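Local coordinates for PAN2-PAN3 deadenylation complex catalytic subunit pan2 (Neurospora crassa, PDB 4CZW), which probably serves as the catalytic subunit of the PAN deadenylation complex, shortening the poly(A) tails of mRNA in the cytoplasm, at residues A[540-552]-A[560-572]. Numbering follows the deposited sequence.
Sequences VNLGCKFLGHGLS and IQVPRNQVIDTSI
Strands 545-548 and 567-569 run parallel as neighbours in the exonuclease-domain sheet, joined through helix 551-558 in a beta-alpha-beta crossover; on its other side, strand 545-548 pairs with strand 441-451. The ladder climbs from Phe546 N to Gln566 O, through Ile568 N to Phe546 O and Gly548 N to Ile568 O, and ends with Thr570 N on Gly548 O. Leu547 and Ile568 share one face, CG meeting CG2 at 3.9 Å, and helix 604-623 packs on both. On Phe546's side of the sheet, its ring CD1 lies 4.2 Å from Val562 CG1; farther along, Val540 CG2 touches Ile560 CD1. Before the strand begins, the extended side chain of Gln566 reaches the turn after helix 529-541. Its NE2 donates to Val540 O (3.0 Å), on a lone pair, and to Cys544 O (2.8 Å), both acceptors near the amide plane, which fixes the flip of the amide. Val540 O also accepts from Gly543 N in the Schellman motif. At the C-terminal ends of the strands, the Asp569 carboxylate, its CG swung anti to the backbone N (chi1 -160°), takes Gly550 N on OD1 (2.8 Å) and Leu551 N on OD2 (2.9 Å), each on the syn side, though Leu551 N stands 34° out of its plane. OD1 also receives Ser571 N, capping helix 570-573, and Ser571 OG. An asparagine in its place would probably leave at least one of these backbone N-H groups facing an NH2 instead of an acceptor, loosening the turn into helix 551-558. His549 ND1 hydrogen-bonds Thr570 OG1 (2.6 Å) at the ring edge, while Ser571 CB makes a CH-pi contact over one face. One carboxylate thus ties together the starts of two helices, one of them carrying Asp554, a probable ligand of the catalytic metals.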
# COMPACT_ATOMS: atom_id res chain seq x y z
N VAL A 540 -15.24 4.84 6.37
CA VAL A 540 -14.67 5.94 5.59
C VAL A 540 -15.19 5.91 4.16
O VAL A 540 -15.62 6.94 3.63
CB VAL A 540 -13.13 5.88 5.58
CG1 VAL A 540 -12.57 6.90 4.60
CG2 VAL A 540 -12.58 6.12 6.97
N ASN A 541 -15.17 4.73 3.54
CA ASN A 541 -15.60 4.58 2.16
C ASN A 541 -17.12 4.63 2.00
O ASN A 541 -17.63 4.77 0.88
CB ASN A 541 -15.06 3.28 1.57
CG ASN A 541 -13.58 3.37 1.25
OD1 ASN A 541 -13.18 3.95 0.25
ND2 ASN A 541 -12.75 2.78 2.11
N LEU A 542 -17.84 4.50 3.10
CA LEU A 542 -19.29 4.66 3.07
C LEU A 542 -19.66 6.14 3.03
O LEU A 542 -20.79 6.50 2.69
CB LEU A 542 -19.94 3.98 4.28
CG LEU A 542 -20.06 2.46 4.23
CD1 LEU A 542 -20.69 1.92 5.50
CD2 LEU A 542 -20.86 2.02 3.01
N GLY A 543 -18.69 6.99 3.37
CA GLY A 543 -18.88 8.42 3.30
C GLY A 543 -19.22 9.05 4.64
O GLY A 543 -19.64 10.21 4.69
N CYS A 544 -19.04 8.30 5.71
CA CYS A 544 -19.38 8.77 7.05
C CYS A 544 -18.52 9.95 7.48
O CYS A 544 -17.39 10.11 7.02
CB CYS A 544 -19.24 7.64 8.07
SG CYS A 544 -20.35 6.25 7.80
N LYS A 545 -19.07 10.78 8.36
CA LYS A 545 -18.35 11.92 8.91
C LYS A 545 -17.82 11.59 10.31
O LYS A 545 -18.60 11.34 11.23
CB LYS A 545 -19.25 13.15 8.96
CG LYS A 545 -19.83 13.54 7.61
CD LYS A 545 -20.93 14.58 7.74
CE LYS A 545 -21.58 14.87 6.40
NZ LYS A 545 -22.74 15.79 6.52
N PHE A 546 -16.50 11.59 10.45
CA PHE A 546 -15.87 11.24 11.72
C PHE A 546 -15.75 12.44 12.64
O PHE A 546 -15.09 13.43 12.31
CB PHE A 546 -14.50 10.62 11.47
CG PHE A 546 -14.55 9.21 10.93
CD1 PHE A 546 -14.90 8.98 9.61
CD2 PHE A 546 -14.24 8.13 11.74
CE1 PHE A 546 -14.96 7.69 9.12
CE2 PHE A 546 -14.29 6.84 11.25
CZ PHE A 546 -14.65 6.62 9.94
N LEU A 547 -16.40 12.35 13.80
CA LEU A 547 -16.39 13.43 14.78
C LEU A 547 -15.51 13.07 15.97
O LEU A 547 -15.60 11.97 16.50
CB LEU A 547 -17.82 13.74 15.24
CG LEU A 547 -18.11 15.06 15.95
CD1 LEU A 547 -19.56 15.47 15.73
CD2 LEU A 547 -17.82 14.97 17.45
N GLY A 548 -14.66 14.01 16.39
CA GLY A 548 -13.78 13.78 17.51
C GLY A 548 -12.95 15.00 17.88
O GLY A 548 -13.16 16.08 17.34
N HIS A 549 -12.02 14.81 18.80
CA HIS A 549 -11.16 15.90 19.26
C HIS A 549 -9.70 15.58 18.98
O HIS A 549 -9.14 14.65 19.55
CB HIS A 549 -11.37 16.16 20.75
CG HIS A 549 -10.78 17.45 21.23
ND1 HIS A 549 -11.44 18.66 21.15
CD2 HIS A 549 -9.58 17.72 21.79
CE1 HIS A 549 -10.68 19.61 21.64
NE2 HIS A 549 -9.54 19.07 22.04
N GLY A 550 -9.08 16.37 18.11
CA GLY A 550 -7.69 16.14 17.72
C GLY A 550 -7.51 14.80 17.03
O GLY A 550 -6.64 14.02 17.39
N LEU A 551 -8.34 14.55 16.02
CA LEU A 551 -8.38 13.26 15.35
C LEU A 551 -7.14 12.97 14.50
O LEU A 551 -6.95 11.84 14.05
CB LEU A 551 -9.63 13.16 14.48
CG LEU A 551 -10.96 13.01 15.21
CD1 LEU A 551 -12.11 12.92 14.22
CD2 LEU A 551 -10.94 11.80 16.13
N SER A 552 -6.32 13.99 14.26
CA SER A 552 -5.13 13.82 13.43
C SER A 552 -4.14 12.84 14.06
O SER A 552 -3.44 12.12 13.35
CB SER A 552 -4.44 15.17 13.19
OG SER A 552 -3.86 15.67 14.38
N ILE A 560 -4.66 5.57 8.82
CA ILE A 560 -5.74 5.74 7.85
C ILE A 560 -5.80 7.19 7.40
O ILE A 560 -5.32 8.09 8.09
CB ILE A 560 -7.10 5.31 8.44
CG1 ILE A 560 -8.10 4.98 7.33
CG2 ILE A 560 -7.64 6.37 9.39
CD1 ILE A 560 -9.41 4.44 7.84
N GLN A 561 -6.38 7.42 6.22
CA GLN A 561 -6.54 8.76 5.68
C GLN A 561 -8.02 9.09 5.49
O GLN A 561 -8.73 8.36 4.79
CB GLN A 561 -5.79 8.92 4.36
CG GLN A 561 -4.27 8.88 4.50
CD GLN A 561 -3.69 10.18 5.01
OE1 GLN A 561 -4.34 11.23 4.97
NE2 GLN A 561 -2.46 10.13 5.51
N VAL A 562 -8.47 10.17 6.10
CA VAL A 562 -9.87 10.59 5.99
C VAL A 562 -9.97 11.97 5.37
O VAL A 562 -9.33 12.92 5.85
CB VAL A 562 -10.57 10.59 7.37
CG1 VAL A 562 -12.05 10.86 7.20
CG2 VAL A 562 -10.33 9.27 8.09
N PRO A 563 -10.75 12.10 4.29
CA PRO A 563 -10.97 13.38 3.60
C PRO A 563 -11.48 14.47 4.54
O PRO A 563 -12.20 14.17 5.49
CB PRO A 563 -12.03 13.03 2.55
CG PRO A 563 -11.83 11.57 2.29
CD PRO A 563 -11.45 10.99 3.62
N ARG A 564 -11.09 15.71 4.27
CA ARG A 564 -11.43 16.84 5.14
C ARG A 564 -12.93 17.01 5.35
O ARG A 564 -13.37 17.38 6.44
CB ARG A 564 -10.84 18.14 4.58
CG ARG A 564 -9.43 18.44 5.06
CD ARG A 564 -8.92 19.76 4.48
NE ARG A 564 -8.64 19.66 3.05
CZ ARG A 564 -7.45 19.36 2.55
NH1 ARG A 564 -6.42 19.13 3.35
NH2 ARG A 564 -7.28 19.30 1.23
N ASN A 565 -13.71 16.75 4.32
CA ASN A 565 -15.16 16.92 4.40
C ASN A 565 -15.85 15.76 5.12
O ASN A 565 -17.07 15.72 5.23
CB ASN A 565 -15.76 17.10 3.01
CG ASN A 565 -15.34 16.01 2.04
OD1 ASN A 565 -14.92 14.93 2.44
ND2 ASN A 565 -15.45 16.30 0.74
N GLN A 566 -15.05 14.82 5.62
CA GLN A 566 -15.57 13.72 6.42
C GLN A 566 -15.01 13.79 7.84
O GLN A 566 -15.14 12.84 8.62
CB GLN A 566 -15.23 12.37 5.79
CG GLN A 566 -15.88 12.13 4.43
CD GLN A 566 -15.61 10.74 3.89
OE1 GLN A 566 -15.09 10.59 2.79
NE2 GLN A 566 -15.97 9.72 4.66
N VAL A 567 -14.38 14.91 8.16
CA VAL A 567 -13.81 15.12 9.49
C VAL A 567 -14.43 16.30 10.21
O VAL A 567 -14.37 17.44 9.73
CB VAL A 567 -12.28 15.33 9.41
CG1 VAL A 567 -11.72 15.65 10.79
CG2 VAL A 567 -11.60 14.12 8.81
N ILE A 568 -15.04 16.04 11.36
CA ILE A 568 -15.53 17.09 12.23
C ILE A 568 -14.71 17.11 13.51
O ILE A 568 -14.94 16.31 14.42
CB ILE A 568 -17.02 16.91 12.57
CG1 ILE A 568 -17.86 16.88 11.29
CG2 ILE A 568 -17.50 18.03 13.48
CD1 ILE A 568 -19.35 16.74 11.53
N ASP A 569 -13.74 18.01 13.58
CA ASP A 569 -12.81 18.06 14.70
C ASP A 569 -13.10 19.25 15.61
O ASP A 569 -13.03 20.40 15.18
CB ASP A 569 -11.37 18.11 14.19
CG ASP A 569 -10.36 17.67 15.24
OD1 ASP A 569 -10.51 18.05 16.42
OD2 ASP A 569 -9.41 16.95 14.88
N THR A 570 -13.43 18.96 16.86
CA THR A 570 -13.77 20.00 17.83
C THR A 570 -12.56 20.83 18.24
O THR A 570 -12.70 21.97 18.68
CB THR A 570 -14.42 19.39 19.09
OG1 THR A 570 -13.54 18.41 19.66
CG2 THR A 570 -15.75 18.74 18.75
N SER A 571 -11.37 20.26 18.11
CA SER A 571 -10.14 20.97 18.44
C SER A 571 -9.86 22.06 17.41
O SER A 571 -9.23 23.06 17.71
CB SER A 571 -8.95 20.02 18.53
OG SER A 571 -8.58 19.54 17.24
N ILE A 572 -10.35 21.83 16.19
CA ILE A 572 -10.20 22.79 15.10
C ILE A 572 -11.32 23.82 15.14
O ILE A 572 -11.10 25.01 14.90
CB ILE A 572 -10.21 22.08 13.73
CG1 ILE A 572 -9.06 21.07 13.65
CG2 ILE A 572 -10.13 23.08 12.59
CD1 ILE A 572 -9.01 20.30 12.35
O HOH W 1 -6.88 17.21 14.02